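Esterase D (Lactobacillus rhamnosus, PDB 3E1G) probably hydrolyses carboxylic esters as a serine hydrolase of the alpha/beta-hydrolase fold. Local coordinates at residues L28-G33 against F98-G103. Residues are numbered along the deposited sequence; the frame is centred on the assembly and turned at random.
With DEP (diethyl phosphonate), chain B.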
ATOM      1  N   LEU A  28       4.334  -1.995  -1.469  1.00 32.38           N
ATOM      2  CA  LEU A  28       3.350  -2.840  -0.758  1.00 32.36           C
ATOM      3  C   LEU A  28       1.986  -2.548  -1.282  1.00 32.39           C
ATOM      4  O   LEU A  28       1.545  -1.421  -1.261  1.00 32.39           O
ATOM      5  CB  LEU A  28       3.400  -2.589   0.783  1.00 32.16           C
ATOM      6  CG  LEU A  28       4.787  -2.808   1.513  1.00 32.02           C
ATOM      7  CD1 LEU A  28       4.682  -2.445   2.993  1.00 31.82           C
ATOM      8  CD2 LEU A  28       5.342  -4.296   1.347  1.00 31.32           C
ATOM      9  N   HIS A  29       1.271  -3.596  -1.657  1.00 32.52           N
ATOM     10  CA  HIS A  29       0.089  -3.461  -2.456  1.00 32.71           C
ATOM     11  C   HIS A  29      -1.197  -3.294  -1.572  1.00 32.80           C
ATOM     12  O   HIS A  29      -1.111  -3.153  -0.370  1.00 32.85           O
ATOM     13  CB  HIS A  29      -0.037  -4.678  -3.417  1.00 32.70           C
ATOM     14  CG  HIS A  29      -0.282  -5.992  -2.724  1.00 32.62           C
ATOM     15  ND1 HIS A  29      -1.525  -6.343  -2.223  1.00 32.97           N
ATOM     16  CD2 HIS A  29       0.470  -7.124  -2.671  1.00 32.71           C
ATOM     17  CE1 HIS A  29      -1.539  -7.635  -1.947  1.00 32.76           C
ATOM     18  NE2 HIS A  29      -0.325  -8.118  -2.145  1.00 32.54           N
ATOM     19  N   ALA A  30      -2.331  -3.110  -2.232  1.00 33.12           N
ATOM     20  CA  ALA A  30      -3.604  -2.746  -1.556  1.00 33.33           C
ATOM     21  C   ALA A  30      -4.384  -3.976  -1.143  1.00 33.63           C
ATOM     22  O   ALA A  30      -4.063  -5.117  -1.546  1.00 33.58           O
ATOM     23  CB  ALA A  30      -4.478  -1.860  -2.485  1.00 33.17           C
ATOM     24  N   TYR A  31      -5.357  -3.748  -0.243  1.00 34.05           N
ATOM     25  CA  TYR A  31      -6.297  -4.757   0.185  1.00 34.09           C
ATOM     26  C   TYR A  31      -7.234  -5.171  -0.996  1.00 34.21           C
ATOM     27  O   TYR A  31      -7.746  -4.337  -1.703  1.00 34.07           O
ATOM     28  CB  TYR A  31      -7.122  -4.192   1.367  1.00 34.48           C
ATOM     29  CG  TYR A  31      -8.132  -5.135   1.974  1.00 34.43           C
ATOM     30  CD1 TYR A  31      -7.736  -6.258   2.692  1.00 34.74           C
ATOM     31  CD2 TYR A  31      -9.532  -4.831   1.912  1.00 35.33           C
ATOM     32  CE1 TYR A  31      -8.723  -7.126   3.297  1.00 34.73           C
ATOM     33  CE2 TYR A  31     -10.472  -5.574   2.629  1.00 34.92           C
ATOM     34  CZ  TYR A  31     -10.076  -6.705   3.321  1.00 34.91           C
ATOM     35  OH  TYR A  31     -11.055  -7.473   3.904  1.00 34.99           O
ATOM     36  N   THR A  32      -7.415  -6.483  -1.161  1.00 34.33           N
ATOM     37  CA  THR A  32      -7.978  -7.078  -2.388  1.00 34.46           C
ATOM     38  C   THR A  32      -7.133  -6.840  -3.676  1.00 34.59           C
ATOM     39  O   THR A  32      -7.449  -7.377  -4.702  1.00 34.53           O
ATOM     40  CB  THR A  32      -9.418  -6.657  -2.678  1.00 34.50           C
ATOM     41  OG1 THR A  32      -9.426  -5.467  -3.452  1.00 35.03           O
ATOM     42  CG2 THR A  32     -10.208  -6.477  -1.448  1.00 34.51           C
ATOM     43  N   GLY A  33      -5.942  -6.273  -3.521  1.00 34.68           N
ATOM     44  CA  GLY A  33      -5.069  -6.055  -4.661  1.00 34.67           C
ATOM     45  C   GLY A  33      -4.045  -7.145  -4.802  1.00 34.68           C
ATOM     46  O   GLY A  33      -4.183  -8.195  -4.224  1.00 34.90           O
ATOM     47  N   PHE A  98       7.276   2.220   0.148  1.00 35.50           N
ATOM     48  CA  PHE A  98       6.002   2.866  -0.201  1.00 35.56           C
ATOM     49  C   PHE A  98       4.871   1.823  -0.244  1.00 35.52           C
ATOM     50  O   PHE A  98       5.096   0.664  -0.567  1.00 35.66           O
ATOM     51  CB  PHE A  98       6.119   3.552  -1.577  1.00 35.54           C
ATOM     52  CG  PHE A  98       7.254   4.582  -1.660  1.00 35.64           C
ATOM     53  CD1 PHE A  98       7.079   5.857  -1.191  1.00 35.37           C
ATOM     54  CD2 PHE A  98       8.412   4.294  -2.338  1.00 35.60           C
ATOM     55  CE1 PHE A  98       8.032   6.825  -1.430  1.00 35.40           C
ATOM     56  CE2 PHE A  98       9.442   5.260  -2.445  1.00 35.38           C
ATOM     57  CZ  PHE A  98       9.244   6.484  -2.007  1.00 35.33           C
ATOM     58  N   GLY A  99       3.660   2.265   0.045  1.00 35.54           N
ATOM     59  CA  GLY A  99       2.516   1.391   0.040  1.00 35.71           C
ATOM     60  C   GLY A  99       1.232   2.072  -0.416  1.00 35.71           C
ATOM     61  O   GLY A  99       1.041   3.265  -0.209  1.00 35.53           O
ATOM     62  N   LEU A 100       0.426   1.306  -1.170  1.00 35.96           N
ATOM     63  CA  LEU A 100      -0.927   1.724  -1.647  1.00 36.02           C
ATOM     64  C   LEU A 100      -1.942   1.270  -0.626  1.00 36.09           C
ATOM     65  O   LEU A 100      -1.987   0.069  -0.269  1.00 36.08           O
ATOM     66  CB  LEU A 100      -1.214   1.005  -2.989  1.00 36.06           C
ATOM     67  CG  LEU A 100      -2.175   1.510  -4.070  1.00 36.21           C
ATOM     68  CD1 LEU A 100      -2.747   0.294  -4.865  1.00 36.08           C
ATOM     69  CD2 LEU A 100      -3.232   2.366  -3.593  1.00 36.96           C
ATOM     70  N   SER A 101      -2.766   2.199  -0.154  1.00 36.28           N
ATOM     71  CA  SER A 101      -3.887   1.877   0.752  1.00 36.35           C
ATOM     72  C   SER A 101      -3.444   0.964   1.928  1.00 36.23           C
ATOM     73  O   SER A 101      -2.664   1.359   2.733  1.00 36.19           O
ATOM     74  CB  SER A 101      -5.024   1.264  -0.046  1.00 36.62           C
ATOM     75  OG  SER A 101      -6.265   1.368   0.645  1.00 37.81           O
ATOM     76  N   LEU A 102      -3.865  -0.280   1.936  1.00 36.19           N
ATOM     77  CA  LEU A 102      -3.450  -1.238   3.022  1.00 36.20           C
ATOM     78  C   LEU A 102      -1.923  -1.254   3.211  1.00 36.28           C
ATOM     79  O   LEU A 102      -1.404  -1.154   4.351  1.00 36.20           O
ATOM     80  CB  LEU A 102      -3.932  -2.648   2.696  1.00 36.12           C
ATOM     81  CG  LEU A 102      -3.518  -3.759   3.683  1.00 36.09           C
ATOM     82  CD1 LEU A 102      -4.259  -3.613   5.061  1.00 35.80           C
ATOM     83  CD2 LEU A 102      -3.765  -5.213   3.033  1.00 36.13           C
ATOM     84  N   GLY A 103      -1.207  -1.365   2.089  1.00 36.32           N
ATOM     85  CA  GLY A 103       0.243  -1.391   2.098  1.00 36.33           C
ATOM     86  C   GLY A 103       0.847  -0.131   2.717  1.00 36.33           C
ATOM     87  O   GLY A 103       1.913  -0.182   3.262  1.00 36.37           O
TER
HETATM   88  C1  DEP B 245      -7.183   0.509   3.308  1.00 43.22           C
HETATM   89  C2  DEP B 245      -7.595  -0.305   4.538  1.00 43.58           C
HETATM   90  C3  DEP B 245      -8.382  -0.720  -1.418  1.00 43.41           C
HETATM   91  C4  DEP B 245      -9.574  -1.649  -1.287  1.00 43.86           C
HETATM   92  O1  DEP B 245      -7.764  -0.091   2.130  1.00 42.90           O
HETATM   93  O2  DEP B 245      -8.278   0.079  -0.232  1.00 43.34           O
HETATM   94  O3  DEP B 245      -6.174  -1.386   0.494  1.00 41.12           O
HETATM   95  P   DEP B 245      -7.014  -0.061   0.748  1.00 41.47           P
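Leu28 and Gly99 pair as neighbours in parallel strands: Leu28 N donates to Phe98 O at 2.9 Å, and Leu28 O accepts from Leu100 N at 2.9 Å, in line with the C=O bond. Strand 23-28 ends at Leu28, while the other strand continues to Leu100. Gly103 N, in the first turn of helix 102-113, gives a weak bond to His29 O. The Leu28 side chain turns to the helix side, where its CB lies 3.6 Å from Gly103 CA. Gly103 has no side chain, and Leu28 O and His29 O lie close to its CA.

The sequence Gly99-Leu-Ser-Leu-Gly103 forms the nucleophile elbow of the alpha/beta-hydrolase fold, with Ser101, the predicted nucleophile, at its strained apex (phi 48°, psi -110°). In this structure Ser101 OG is covalently bonded to the phosphorus of diethyl phosphonate. Two backbone donors grip phosphonate O3: Tyr31 N at 2.6 Å and Leu102 N at 2.9 Å. This arrangement is that of an oxyanion hole, built jointly by the two segments. His226, which touches Ser101, and Asp195 are predicted to complete the charge relay.

Side chains pack round the hole. Ala30 CB meets Leu100 CD1 at 3.6 Å. Leu102 CB lies 3.4 Å from Tyr31 N. Its CD2 branch packs against Tyr31 CA and CB, 3.8 Å from the CA, and comes near the ring only at its edge. Tyr31 CG is anti to the backbone N (chi1 -178°), which leads the ring away from 98-103 to pack on helix 155-178, where its hydroxyl bonds Gln165. The type II turn from Ala30 to Gly33 is held at Ala30 O, which accepts Gly33 N and His29 ND1 from opposite faces of its carbonyl plane. His29 NE2 is bound to Phe57 N, so both ring nitrogens are engaged.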